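Local coordinates for transcriptional regulator nlh2 (Aquifex aeolicus, PDB 4G3V), which probably controls sigma-54-dependent transcription through this GAF domain, a regulatory module captured here in an inactive state, at residues 40-48 / 58-66; 119-130 / 150-161. All blocks are in the same frame, centred on the assembly; numbering follows the deposited sequence.

How the interactions relate
Both contacts belong to the antiparallel sheet of the GAF domain, their centres about 17 Å apart on opposite sides of the chain's centre. Interaction 1 is strand on strand and only partly buried: backbone hydrogen bonds of one hairpin, with an aromatic pair and a histidine bond where the hairpin leaves the sheet. Interaction 2 is buried and lies between a sheet hairpin and helix 139-162, where no direct hydrogen bond crosses; methyl groups, one ring face and two waters do the work. Strands 44-51 and 125-135 are neighbours, and the contacts touch directly: I47 CD1 lies 3.8 Å from L156 CD1, and A48 N probably bonds to V129 O at 2.9 Å.

Interaction 1: residues 40-48 / 58-66; sequences LGVEHSFIA and ASSYGYFLN
F64 takes the edge of F46 on one ring face: F46 CD2 stands over the ring centre, 3.6 Å from F64 CE1, with the planes at 63°, a T-shaped pair. At the edge of the same F64 ring lies H44 CB. The H44 imidazole works in its own plane, where Y63 N donates to ND1 at 3.0 Å, only 5° out of the ring plane; this bond helps set the ring's rotation and suggests an unprotonated ND1. The Y61 ring turns its edge to E43 O, which is 3.3 Å from CD1; with CG trans to the backbone N (chi1 -175°), the ring reaches the loop leading into the partner strand, near V42 O. Between these groups the strands run almost antiparallel. S45 and Y61 form a hydrogen-bonded pair, S45 N to Y61 O at 3.0 Å, and F46 faces S60 in a non-hydrogen-bonded pair. A classic beta bulge follows, A58 N (2.8 Å) and S59 N (3.3 Å) both donating to I47 O. On the face carrying S45, I47 and S59, helix 25-40 packs through L33 and L29, while T103 and I105 touch F64 on the other. Strand 125-135 flanks strand 44-51, pairing T131 with F46.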
ATOM      1  N   LEU A  40      10.574   7.446   8.876  1.00 34.06           N
ATOM      2  CA  LEU A  40      11.012   8.089   7.629  1.00 34.00           C
ATOM      3  C   LEU A  40      11.463   9.543   7.748  1.00 36.49           C
ATOM      4  O   LEU A  40      11.800  10.160   6.731  1.00 38.58           O
ATOM      5  CB  LEU A  40       9.897   8.019   6.578  1.00 34.73           C
ATOM      6  CG  LEU A  40       9.483   6.615   6.149  1.00 37.87           C
ATOM      7  CD1 LEU A  40       8.481   6.696   5.021  1.00 36.96           C
ATOM      8  CD2 LEU A  40      10.703   5.795   5.729  1.00 40.25           C
ATOM      9  N   GLY A  41      11.448  10.098   8.957  1.00 36.81           N
ATOM     10  CA  GLY A  41      11.983  11.428   9.202  1.00 41.37           C
ATOM     11  C   GLY A  41      11.099  12.562   8.717  1.00 41.99           C
ATOM     12  O   GLY A  41      11.577  13.669   8.435  1.00 46.21           O
ATOM     13  N   VAL A  42       9.806  12.301   8.613  1.00 36.89           N
ATOM     14  CA  VAL A  42       8.868  13.319   8.156  1.00 37.61           C
ATOM     15  C   VAL A  42       8.462  14.182   9.334  1.00 38.64           C
ATOM     16  O   VAL A  42       7.661  13.766  10.165  1.00 38.13           O
ATOM     17  CB  VAL A  42       7.618  12.686   7.534  1.00 34.57           C
ATOM     18  CG1 VAL A  42       6.585  13.752   7.206  1.00 33.71           C
ATOM     19  CG2 VAL A  42       7.999  11.894   6.299  1.00 33.80           C
ATOM     20  N   GLU A  43       9.011  15.392   9.396  1.00 39.70           N
ATOM     21  CA  GLU A  43       8.873  16.223  10.586  1.00 43.34           C
ATOM     22  C   GLU A  43       7.593  17.064  10.620  1.00 40.60           C
ATOM     23  O   GLU A  43       7.146  17.457  11.688  1.00 39.69           O
ATOM     24  CB  GLU A  43      10.121  17.108  10.746  1.00 50.65           C
ATOM     25  CG  GLU A  43      11.376  16.312  11.158  1.00 56.87           C
ATOM     26  CD  GLU A  43      12.679  16.911  10.635  1.00 65.59           C
ATOM     27  OE1 GLU A  43      12.989  16.706   9.441  1.00 71.82           O
ATOM     28  OE2 GLU A  43      13.402  17.577  11.407  1.00 66.37           O
ATOM     29  N   HIS A  44       7.005  17.336   9.459  1.00 37.21           N
ATOM     30  CA  HIS A  44       5.771  18.109   9.382  1.00 35.36           C
ATOM     31  C   HIS A  44       4.782  17.420   8.452  1.00 32.03           C
ATOM     32  O   HIS A  44       5.121  17.080   7.318  1.00 32.15           O
ATOM     33  CB  HIS A  44       6.047  19.521   8.855  1.00 36.68           C
ATOM     34  CG  HIS A  44       7.176  20.223   9.555  1.00 39.48           C
ATOM     35  ND1 HIS A  44       7.011  20.885  10.745  1.00 42.63           N
ATOM     36  CD2 HIS A  44       8.483  20.358   9.222  1.00 43.34           C
ATOM     37  CE1 HIS A  44       8.168  21.412  11.124  1.00 44.93           C
ATOM     38  NE2 HIS A  44       9.075  21.109  10.214  1.00 45.49           N
ATOM     39  N   SER A  45       3.551  17.238   8.905  1.00 29.62           N
ATOM     40  CA  SER A  45       2.577  16.513   8.101  1.00 29.71           C
ATOM     41  C   SER A  45       1.179  16.744   8.611  1.00 29.61           C
ATOM     42  O   SER A  45       0.986  17.142   9.762  1.00 29.81           O
ATOM     43  CB  SER A  45       2.862  15.003   8.144  1.00 30.21           C
ATOM     44  OG  SER A  45       2.756  14.513   9.471  1.00 29.04           O
ATOM     45  N   PHE A  46       0.198  16.478   7.755  1.00 27.74           N
ATOM     46  CA  PHE A  46      -1.182  16.498   8.182  1.00 27.75           C
ATOM     47  C   PHE A  46      -2.023  15.589   7.306  1.00 27.11           C
ATOM     48  O   PHE A  46      -1.631  15.245   6.201  1.00 26.60           O
ATOM     49  CB  PHE A  46      -1.746  17.935   8.229  1.00 29.90           C
ATOM     50  CG  PHE A  46      -1.881  18.611   6.882  1.00 29.72           C
ATOM     51  CD1 PHE A  46      -2.933  18.307   6.034  1.00 31.05           C
ATOM     52  CD2 PHE A  46      -0.973  19.580   6.494  1.00 32.58           C
ATOM     53  CE1 PHE A  46      -3.061  18.947   4.787  1.00 30.70           C
ATOM     54  CE2 PHE A  46      -1.089  20.231   5.267  1.00 30.76           C
ATOM     55  CZ  PHE A  46      -2.133  19.918   4.413  1.00 30.07           C
ATOM     56  N   ILE A  47      -3.154  15.162   7.858  1.00 27.31           N
ATOM     57  CA  ILE A  47      -4.157  14.419   7.127  1.00 26.40           C
ATOM     58  C   ILE A  47      -5.408  15.278   7.191  1.00 28.75           C
ATOM     59  O   ILE A  47      -5.854  15.645   8.279  1.00 29.87           O
ATOM     60  CB  ILE A  47      -4.388  13.027   7.744  1.00 25.83           C
ATOM     61  CG1 ILE A  47      -3.126  12.185   7.574  1.00 26.02           C
ATOM     62  CG2 ILE A  47      -5.579  12.344   7.111  1.00 26.36           C
ATOM     63  CD1 ILE A  47      -3.073  10.907   8.414  1.00 25.08           C
ATOM     64  N   ALA A  48      -5.925  15.652   6.021  1.00 28.71           N
ATOM     65  CA  ALA A  48      -7.130  16.467   5.928  1.00 30.41           C
ATOM     66  C   ALA A  48      -8.274  15.621   5.385  1.00 31.77           C
ATOM     67  O   ALA A  48      -8.077  14.766   4.515  1.00 29.96           O
ATOM     68  CB  ALA A  48      -6.896  17.652   5.039  1.00 33.07           C
ATOM     69  N   ALA A  58      -7.621  16.978  10.061  1.00 41.69           N
ATOM     70  CA  ALA A  58      -8.126  16.057  11.072  1.00 40.47           C
ATOM     71  C   ALA A  58      -7.025  15.645  12.039  1.00 38.98           C
ATOM     72  O   ALA A  58      -7.280  15.374  13.213  1.00 40.49           O
ATOM     73  CB  ALA A  58      -8.702  14.826  10.404  1.00 41.67           C
ATOM     74  N   SER A  59      -5.801  15.572  11.539  1.00 36.71           N
ATOM     75  CA  SER A  59      -4.658  15.207  12.361  1.00 34.37           C
ATOM     76  C   SER A  59      -3.409  15.878  11.818  1.00 31.97           C
ATOM     77  O   SER A  59      -3.316  16.166  10.622  1.00 31.52           O
ATOM     78  CB  SER A  59      -4.479  13.692  12.352  1.00 38.79           C
ATOM     79  OG  SER A  59      -3.559  13.295  13.342  1.00 38.92           O
ATOM     80  N   SER A  60      -2.440  16.125  12.687  1.00 33.92           N
ATOM     81  CA  SER A  60      -1.265  16.865  12.270  1.00 36.61           C
ATOM     82  C   SER A  60      -0.052  16.466  13.087  1.00 37.34           C
ATOM     83  O   SER A  60      -0.177  15.858  14.156  1.00 38.28           O
ATOM     84  CB  SER A  60      -1.518  18.366  12.414  1.00 42.44           C
ATOM     85  OG  SER A  60      -1.819  18.698  13.757  1.00 46.70           O
ATOM     86  N   TYR A  61       1.124  16.813  12.580  1.00 37.63           N
ATOM     87  CA  TYR A  61       2.362  16.523  13.285  1.00 37.75           C
ATOM     88  C   TYR A  61       3.386  17.603  12.982  1.00 36.89           C
ATOM     89  O   TYR A  61       3.503  18.049  11.839  1.00 39.67           O
ATOM     90  CB  TYR A  61       2.902  15.154  12.874  1.00 38.52           C
ATOM     91  CG  TYR A  61       4.117  14.739  13.670  1.00 41.30           C
ATOM     92  CD1 TYR A  61       5.390  15.115  13.265  1.00 44.15           C
ATOM     93  CD2 TYR A  61       3.994  13.981  14.825  1.00 43.67           C
ATOM     94  CE1 TYR A  61       6.504  14.752  13.979  1.00 46.93           C
ATOM     95  CE2 TYR A  61       5.114  13.615  15.561  1.00 45.86           C
ATOM     96  CZ  TYR A  61       6.367  14.005  15.127  1.00 47.71           C
ATOM     97  OH  TYR A  61       7.499  13.655  15.831  1.00 51.90           O
ATOM     98  N   GLY A  62       4.131  18.018  14.006  1.00 38.60           N
ATOM     99  CA  GLY A  62       5.101  19.087  13.859  1.00 40.71           C
ATOM    100  C   GLY A  62       4.488  20.479  13.846  1.00 45.45           C
ATOM    101  O   GLY A  62       3.676  20.833  14.691  1.00 47.13           O
ATOM    102  N   TYR A  63       4.872  21.269  12.853  1.00 50.77           N
ATOM    103  CA  TYR A  63       4.464  22.665  12.760  1.00 54.80           C
ATOM    104  C   TYR A  63       2.949  22.825  12.707  1.00 53.94           C
ATOM    105  O   TYR A  63       2.410  23.819  13.187  1.00 54.68           O
ATOM    106  CB  TYR A  63       5.088  23.320  11.523  1.00 61.86           C
ATOM    107  CG  TYR A  63       4.668  24.759  11.352  1.00 68.00           C
ATOM    108  CD1 TYR A  63       5.341  25.783  12.011  1.00 71.47           C
ATOM    109  CD2 TYR A  63       3.586  25.095  10.551  1.00 69.41           C
ATOM    110  CE1 TYR A  63       4.955  27.103  11.866  1.00 73.49           C
ATOM    111  CE2 TYR A  63       3.191  26.411  10.399  1.00 72.84           C
ATOM    112  CZ  TYR A  63       3.881  27.410  11.061  1.00 75.22           C
ATOM    113  OH  TYR A  63       3.496  28.726  10.921  1.00 78.04           O
ATOM    114  N   PHE A  64       2.264  21.850  12.123  1.00 49.41           N
ATOM    115  CA  PHE A  64       0.813  21.933  11.968  1.00 46.46           C
ATOM    116  C   PHE A  64       0.029  21.643  13.247  1.00 48.37           C
ATOM    117  O   PHE A  64      -1.197  21.786  13.277  1.00 48.88           O
ATOM    118  CB  PHE A  64       0.377  20.987  10.865  1.00 43.83           C
ATOM    119  CG  PHE A  64       0.912  21.374   9.532  1.00 44.21           C
ATOM    120  CD1 PHE A  64       0.225  22.270   8.738  1.00 46.76           C
ATOM    121  CD2 PHE A  64       2.117  20.871   9.085  1.00 43.51           C
ATOM    122  CE1 PHE A  64       0.719  22.648   7.516  1.00 46.65           C
ATOM    123  CE2 PHE A  64       2.615  21.242   7.857  1.00 46.16           C
ATOM    124  CZ  PHE A  64       1.917  22.133   7.071  1.00 46.83           C
ATOM    125  N   LEU A  65       0.722  21.237  14.302  1.00 48.93           N
ATOM    126  CA  LEU A  65       0.039  20.966  15.554  1.00 50.13           C
ATOM    127  C   LEU A  65      -0.774  22.188  15.982  1.00 54.17           C
ATOM    128  O   LEU A  65      -0.283  23.317  15.921  1.00 54.98           O
ATOM    129  CB  LEU A  65       1.039  20.612  16.643  1.00 49.21           C
ATOM    130  CG  LEU A  65       0.404  20.038  17.910  1.00 51.27           C
ATOM    131  CD1 LEU A  65      -0.198  18.667  17.626  1.00 52.32           C
ATOM    132  CD2 LEU A  65       1.437  19.954  19.008  1.00 50.63           C
ATOM    133  N   ASN A  66      -2.017  21.951  16.399  1.00 56.21           N
ATOM    134  CA  ASN A  66      -2.891  23.011  16.912  1.00 58.33           C
ATOM    135  C   ASN A  66      -3.137  24.129  15.908  1.00 61.47           C
ATOM    136  O   ASN A  66      -3.170  25.306  16.270  1.00 64.51           O
ATOM    137  CB  ASN A  66      -2.328  23.600  18.213  1.00 57.82           C
ATOM    138  CG  ASN A  66      -2.316  22.596  19.352  1.00 59.69           C
ATOM    139  OD1 ASN A  66      -3.247  21.803  19.505  1.00 61.47           O
ATOM    140  ND2 ASN A  66      -1.257  22.619  20.148  1.00 59.29           N
TER

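Interaction 2: residues 119-130 / 150-161; sequences PIKVGGEVKGVI and NVIGNLLGMFFK
N150 meets the sheet through water: water 2 lies 2.6 Å from N150 OD1 and also in hydrogen-bonding range of P119 O, while the side-chain nitrogen ND2 is bonded to N13 of the second subunit. I152 offers CG2 to I130 CD1, the two side chains crossing at a slant. At G153 the helix backbone comes close to the strand, its CA 4.8 Å from the CA of I120; a CB built here would clash with P119 O. Water 1 spans the same gap, accepting from K121 N at 2.8 Å and making a weak bond to G153 O. L156 then projects toward the sheet, and its CD1 touches both I120 CD1, at 3.9 Å, and I130 CD1. G157 repeats the close approach: its CA makes a CA-H...O contact of 3.4 Å with K121 O, and I120 CG2 lies against its backbone. F160 carries the next step. Its CG is trans to the carbonyl carbon (chi1 -77°), which lays the ring below I120 CG2, 3.8 Å from the ring centroid and 14° off the normal, a CH-pi contact; K127 O lies at the ring edge. V122 CG2 packs on F160 CB. Replacing F160 with an alanine is likely to open a gap beneath I120 and leave its CG2 methyl without the ring face it rests on. K161 closes the series, its chain crossing V122 at about a right angle, CD to CG1. Strand 119-122 runs at 37° to the helix, its axis 6.3 Å away at closest, whereas strand 125-130 lies farther off, at 8.8 Å. I47 and I49 of strand 44-51 extend this apolar layer, L36 of helix 25-40 flanks I130 and I152, and helix 4-19 of the second subunit meets the helix at N154.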
ATOM      1  N   PRO A 119      -3.818  11.753  -2.516  1.00 22.87           N
ATOM      2  CA  PRO A 119      -5.244  11.635  -2.212  1.00 23.61           C
ATOM      3  C   PRO A 119      -5.533  10.388  -1.379  1.00 24.14           C
ATOM      4  O   PRO A 119      -4.816   9.375  -1.447  1.00 24.86           O
ATOM      5  CB  PRO A 119      -5.894  11.522  -3.591  1.00 25.57           C
ATOM      6  CG  PRO A 119      -4.854  10.909  -4.441  1.00 27.95           C
ATOM      7  CD  PRO A 119      -3.513  11.364  -3.904  1.00 23.08           C
ATOM      8  N   ILE A 120      -6.582  10.503  -0.577  1.00 23.55           N
ATOM      9  CA  ILE A 120      -7.127   9.409   0.201  1.00 23.59           C
ATOM     10  C   ILE A 120      -8.498   9.131  -0.396  1.00 25.48           C
ATOM     11  O   ILE A 120      -9.408   9.958  -0.273  1.00 25.70           O
ATOM     12  CB  ILE A 120      -7.273   9.817   1.684  1.00 23.87           C
ATOM     13  CG1 ILE A 120      -5.902  10.098   2.288  1.00 24.45           C
ATOM     14  CG2 ILE A 120      -7.971   8.725   2.484  1.00 27.34           C
ATOM     15  CD1 ILE A 120      -5.957  10.796   3.650  1.00 24.85           C
ATOM     16  N   LYS A 121      -8.633   7.977  -1.047  1.00 23.60           N
ATOM     17  CA  LYS A 121      -9.822   7.658  -1.833  1.00 24.67           C
ATOM     18  C   LYS A 121     -10.592   6.463  -1.306  1.00 23.97           C
ATOM     19  O   LYS A 121     -10.003   5.443  -0.941  1.00 23.73           O
ATOM     20  CB  LYS A 121      -9.427   7.353  -3.268  1.00 26.20           C
ATOM     21  CG  LYS A 121      -8.875   8.553  -4.019  1.00 27.04           C
ATOM     22  CD  LYS A 121      -8.799   8.261  -5.512  1.00 30.69           C
ATOM     23  CE  LYS A 121      -8.106   9.361  -6.250  1.00 33.58           C
ATOM     24  NZ  LYS A 121      -8.066   9.094  -7.720  1.00 34.24           N
ATOM     25  N   VAL A 122     -11.911   6.606  -1.303  1.00 27.20           N
ATOM     26  CA  VAL A 122     -12.823   5.523  -0.978  1.00 27.03           C
ATOM     27  C   VAL A 122     -13.752   5.304  -2.173  1.00 27.76           C
ATOM     28  O   VAL A 122     -14.517   6.211  -2.582  1.00 28.55           O
ATOM     29  CB  VAL A 122     -13.660   5.857   0.255  1.00 28.97           C
ATOM     30  CG1 VAL A 122     -14.633   4.726   0.546  1.00 28.95           C
ATOM     31  CG2 VAL A 122     -12.758   6.129   1.455  1.00 28.38           C
ATOM     32  N   GLY A 123     -13.691   4.106  -2.736  1.00 28.05           N
ATOM     33  CA  GLY A 123     -14.445   3.800  -3.946  1.00 29.87           C
ATOM     34  C   GLY A 123     -14.014   4.695  -5.102  1.00 30.65           C
ATOM     35  O   GLY A 123     -14.809   5.007  -5.993  1.00 33.48           O
ATOM     36  N   GLY A 124     -12.754   5.129  -5.081  1.00 29.92           N
ATOM     37  CA  GLY A 124     -12.249   6.011  -6.116  1.00 31.16           C
ATOM     38  C   GLY A 124     -12.604   7.482  -5.925  1.00 31.55           C
ATOM     39  O   GLY A 124     -12.167   8.322  -6.701  1.00 34.12           O
ATOM     40  N   GLU A 125     -13.382   7.807  -4.900  1.00 32.78           N
ATOM     41  CA  GLU A 125     -13.724   9.206  -4.626  1.00 34.73           C
ATOM     42  C   GLU A 125     -12.800   9.792  -3.576  1.00 30.37           C
ATOM     43  O   GLU A 125     -12.532   9.144  -2.562  1.00 28.58           O
ATOM     44  CB  GLU A 125     -15.164   9.333  -4.129  1.00 39.07           C
ATOM     45  CG  GLU A 125     -16.211   8.968  -5.152  1.00 51.11           C
ATOM     46  CD  GLU A 125     -17.610   9.371  -4.711  1.00 60.81           C
ATOM     47  OE1 GLU A 125     -17.824   9.562  -3.486  1.00 63.23           O
ATOM     48  OE2 GLU A 125     -18.489   9.507  -5.594  1.00 63.59           O
ATOM     49  N   VAL A 126     -12.349  11.025  -3.788  1.00 28.52           N
ATOM     50  CA  VAL A 126     -11.472  11.677  -2.801  1.00 27.85           C
ATOM     51  C   VAL A 126     -12.219  12.024  -1.505  1.00 30.80           C
ATOM     52  O   VAL A 126     -13.197  12.780  -1.500  1.00 31.86           O
ATOM     53  CB  VAL A 126     -10.827  12.956  -3.353  1.00 28.23           C
ATOM     54  CG1 VAL A 126      -9.944  13.599  -2.313  1.00 29.46           C
ATOM     55  CG2 VAL A 126     -10.030  12.662  -4.634  1.00 28.80           C
ATOM     56  N   LYS A 127     -11.736  11.475  -0.402  1.00 28.36           N
ATOM     57  CA  LYS A 127     -12.313  11.736   0.904  1.00 29.29           C
ATOM     58  C   LYS A 127     -11.330  12.464   1.807  1.00 28.01           C
ATOM     59  O   LYS A 127     -11.673  12.846   2.916  1.00 30.03           O
ATOM     60  CB  LYS A 127     -12.715  10.419   1.556  1.00 31.43           C
ATOM     61  CG  LYS A 127     -13.720   9.620   0.761  1.00 36.73           C
ATOM     62  CD  LYS A 127     -14.983  10.421   0.576  1.00 42.60           C
ATOM     63  CE  LYS A 127     -16.196   9.519   0.402  1.00 48.15           C
ATOM     64  NZ  LYS A 127     -17.459  10.305   0.459  1.00 52.83           N
ATOM     65  N   GLY A 128     -10.089  12.613   1.350  1.00 28.11           N
ATOM     66  CA  GLY A 128      -9.092  13.340   2.109  1.00 25.88           C
ATOM     67  C   GLY A 128      -7.775  13.448   1.363  1.00 24.77           C
ATOM     68  O   GLY A 128      -7.632  12.985   0.220  1.00 25.30           O
ATOM     69  N   VAL A 129      -6.809  14.085   2.007  1.00 23.17           N
ATOM     70  CA  VAL A 129      -5.458  14.205   1.451  1.00 24.78           C
ATOM     71  C   VAL A 129      -4.463  14.059   2.585  1.00 24.82           C
ATOM     72  O   VAL A 129      -4.709  14.557   3.687  1.00 26.46           O
ATOM     73  CB  VAL A 129      -5.246  15.590   0.783  1.00 25.39           C
ATOM     74  CG1 VAL A 129      -3.777  15.789   0.370  1.00 24.89           C
ATOM     75  CG2 VAL A 129      -6.215  15.771  -0.403  1.00 27.32           C
ATOM     76  N   ILE A 130      -3.361  13.350   2.341  1.00 22.07           N
ATOM     77  CA  ILE A 130      -2.251  13.373   3.289  1.00 22.16           C
ATOM     78  C   ILE A 130      -1.145  14.186   2.651  1.00 23.52           C
ATOM     79  O   ILE A 130      -0.786  13.959   1.492  1.00 23.49           O
ATOM     80  CB  ILE A 130      -1.763  11.970   3.682  1.00 24.06           C
ATOM     81  CG1 ILE A 130      -0.495  12.064   4.534  1.00 25.16           C
ATOM     82  CG2 ILE A 130      -1.525  11.096   2.463  1.00 22.75           C
ATOM     83  CD1 ILE A 130      -0.047  10.723   5.132  1.00 25.15           C
ATOM     84  N   ASN A 150       2.076   7.731  -1.521  1.00 24.27           N
ATOM     85  CA  ASN A 150       0.864   7.323  -2.220  1.00 26.48           C
ATOM     86  C   ASN A 150       0.279   6.040  -1.624  1.00 25.53           C
ATOM     87  O   ASN A 150      -0.939   5.916  -1.475  1.00 23.21           O
ATOM     88  CB  ASN A 150       1.100   7.129  -3.704  1.00 28.68           C
ATOM     89  CG  ASN A 150      -0.200   6.815  -4.449  1.00 34.96           C
ATOM     90  OD1 ASN A 150      -1.077   7.676  -4.570  1.00 39.16           O
ATOM     91  ND2 ASN A 150      -0.344   5.575  -4.909  1.00 34.45           N
ATOM     92  N   VAL A 151       1.145   5.093  -1.286  1.00 26.07           N
ATOM     93  CA  VAL A 151       0.703   3.854  -0.657  1.00 25.31           C
ATOM     94  C   VAL A 151       0.005   4.165   0.661  1.00 24.72           C
ATOM     95  O   VAL A 151      -1.049   3.612   0.958  1.00 24.89           O
ATOM     96  CB  VAL A 151       1.871   2.897  -0.394  1.00 25.93           C
ATOM     97  CG1 VAL A 151       1.453   1.799   0.581  1.00 25.07           C
ATOM     98  CG2 VAL A 151       2.370   2.295  -1.706  1.00 27.19           C
ATOM     99  N   ILE A 152       0.571   5.087   1.436  1.00 23.46           N
ATOM    100  CA  ILE A 152      -0.023   5.423   2.727  1.00 23.63           C
ATOM    101  C   ILE A 152      -1.400   6.074   2.542  1.00 22.07           C
ATOM    102  O   ILE A 152      -2.327   5.792   3.289  1.00 22.40           O
ATOM    103  CB  ILE A 152       0.928   6.268   3.563  1.00 23.36           C
ATOM    104  CG1 ILE A 152       2.129   5.382   3.956  1.00 25.92           C
ATOM    105  CG2 ILE A 152       0.220   6.810   4.822  1.00 24.05           C
ATOM    106  CD1 ILE A 152       3.240   6.107   4.573  1.00 30.03           C
ATOM    107  N   GLY A 153      -1.560   6.887   1.505  1.00 22.14           N
ATOM    108  CA  GLY A 153      -2.862   7.460   1.206  1.00 21.82           C
ATOM    109  C   GLY A 153      -3.903   6.387   0.917  1.00 21.96           C
ATOM    110  O   GLY A 153      -5.064   6.489   1.323  1.00 22.36           O
ATOM    111  N   ASN A 154      -3.484   5.338   0.225  1.00 21.27           N
ATOM    112  CA  ASN A 154      -4.360   4.204  -0.043  1.00 22.78           C
ATOM    113  C   ASN A 154      -4.726   3.400   1.217  1.00 23.65           C
ATOM    114  O   ASN A 154      -5.886   2.995   1.395  1.00 22.74           O
ATOM    115  CB  ASN A 154      -3.727   3.303  -1.084  1.00 23.33           C
ATOM    116  CG  ASN A 154      -3.905   3.853  -2.502  1.00 28.26           C
ATOM    117  OD1 ASN A 154      -4.967   3.725  -3.080  1.00 31.89           O
ATOM    118  ND2 ASN A 154      -2.877   4.479  -3.040  1.00 29.01           N
ATOM    119  N   LEU A 155      -3.743   3.166   2.085  1.00 22.18           N
ATOM    120  CA  LEU A 155      -4.020   2.513   3.357  1.00 23.97           C
ATOM    121  C   LEU A 155      -5.023   3.344   4.128  1.00 21.74           C
ATOM    122  O   LEU A 155      -5.933   2.812   4.779  1.00 22.12           O
ATOM    123  CB  LEU A 155      -2.746   2.339   4.172  1.00 23.39           C
ATOM    124  CG  LEU A 155      -1.689   1.398   3.600  1.00 24.93           C
ATOM    125  CD1 LEU A 155      -0.445   1.440   4.465  1.00 25.50           C
ATOM    126  CD2 LEU A 155      -2.208  -0.017   3.488  1.00 25.77           C
ATOM    127  N   LEU A 156      -4.862   4.658   4.075  1.00 23.44           N
ATOM    128  CA  LEU A 156      -5.798   5.529   4.771  1.00 23.04           C
ATOM    129  C   LEU A 156      -7.201   5.469   4.129  1.00 22.11           C
ATOM    130  O   LEU A 156      -8.215   5.563   4.822  1.00 25.03           O
ATOM    131  CB  LEU A 156      -5.262   6.966   4.800  1.00 21.33           C
ATOM    132  CG  LEU A 156      -4.101   7.171   5.781  1.00 21.47           C
ATOM    133  CD1 LEU A 156      -3.384   8.494   5.545  1.00 22.04           C
ATOM    134  CD2 LEU A 156      -4.610   7.111   7.248  1.00 23.90           C
ATOM    135  N   GLY A 157      -7.262   5.322   2.809  1.00 20.85           N
ATOM    136  CA  GLY A 157      -8.542   5.161   2.132  1.00 23.63           C
ATOM    137  C   GLY A 157      -9.283   3.942   2.669  1.00 23.84           C
ATOM    138  O   GLY A 157     -10.473   3.986   2.944  1.00 24.05           O
ATOM    139  N   MET A 158      -8.567   2.833   2.835  1.00 23.96           N
ATOM    140  CA  MET A 158      -9.143   1.615   3.398  0.78 23.60           C
ATOM    141  C   MET A 158      -9.654   1.903   4.807  1.00 24.29           C
ATOM    142  O   MET A 158     -10.738   1.480   5.188  1.00 26.37           O
ATOM    143  CB  MET A 158      -8.106   0.491   3.466  0.78 24.01           C
ATOM    144  CG  MET A 158      -7.581  -0.009   2.122  0.78 26.37           C
ATOM    145  SD  MET A 158      -8.780  -0.913   1.140  0.78 30.61           S
ATOM    146  CE  MET A 158      -9.255  -2.236   2.241  0.78 28.33           C
ATOM    147  N   PHE A 159      -8.847   2.636   5.572  1.00 23.22           N
ATOM    148  CA  PHE A 159      -9.197   2.968   6.952  1.00 23.67           C
ATOM    149  C   PHE A 159     -10.468   3.822   7.014  1.00 25.56           C
ATOM    150  O   PHE A 159     -11.330   3.606   7.881  1.00 25.33           O
ATOM    151  CB  PHE A 159      -8.058   3.715   7.630  1.00 24.20           C
ATOM    152  CG  PHE A 159      -8.275   3.955   9.108  1.00 25.14           C
ATOM    153  CD1 PHE A 159      -8.327   2.899   9.989  1.00 23.18           C
ATOM    154  CD2 PHE A 159      -8.424   5.242   9.600  1.00 25.35           C
ATOM    155  CE1 PHE A 159      -8.522   3.122  11.350  1.00 25.41           C
ATOM    156  CE2 PHE A 159      -8.610   5.478  10.944  1.00 24.47           C
ATOM    157  CZ  PHE A 159      -8.661   4.416  11.825  1.00 23.30           C
ATOM    158  N   PHE A 160     -10.579   4.799   6.118  1.00 25.34           N
ATOM    159  CA  PHE A 160     -11.786   5.632   6.067  1.00 28.71           C
ATOM    160  C   PHE A 160     -13.042   4.777   5.808  1.00 30.56           C
ATOM    161  O   PHE A 160     -14.116   5.016   6.393  1.00 30.39           O
ATOM    162  CB  PHE A 160     -11.677   6.710   4.978  1.00 28.01           C
ATOM    163  CG  PHE A 160     -10.802   7.894   5.344  1.00 25.06           C
ATOM    164  CD1 PHE A 160      -9.773   7.790   6.270  1.00 27.02           C
ATOM    165  CD2 PHE A 160     -11.010   9.123   4.733  1.00 26.56           C
ATOM    166  CE1 PHE A 160      -8.974   8.890   6.582  1.00 27.67           C
ATOM    167  CE2 PHE A 160     -10.214  10.220   5.029  1.00 28.69           C
ATOM    168  CZ  PHE A 160      -9.196  10.108   5.950  1.00 26.77           C
ATOM    169  N   LYS A 161     -12.910   3.788   4.931  1.00 28.64           N
ATOM    170  CA  LYS A 161     -14.000   2.851   4.652  1.00 30.86           C
ATOM    171  C   LYS A 161     -14.304   2.005   5.895  1.00 32.12           C
ATOM    172  O   LYS A 161     -15.468   1.804   6.262  1.00 32.86           O
ATOM    173  CB  LYS A 161     -13.613   1.949   3.473  1.00 32.08           C
ATOM    174  CG  LYS A 161     -14.663   0.904   3.078  1.00 33.50           C
ATOM    175  CD  LYS A 161     -15.917   1.527   2.502  1.00 37.15           C
ATOM    176  CE  LYS A 161     -16.957   0.461   2.173  1.00 41.09           C
ATOM    177  NZ  LYS A 161     -18.105   1.009   1.428  1.00 44.16           N
TER
HETATM  178  O   HOH W   1      -6.218   6.665  -1.733  1.00 28.27           O
HETATM  179  O   HOH W   2      -2.867   8.020  -2.749  1.00 40.05           O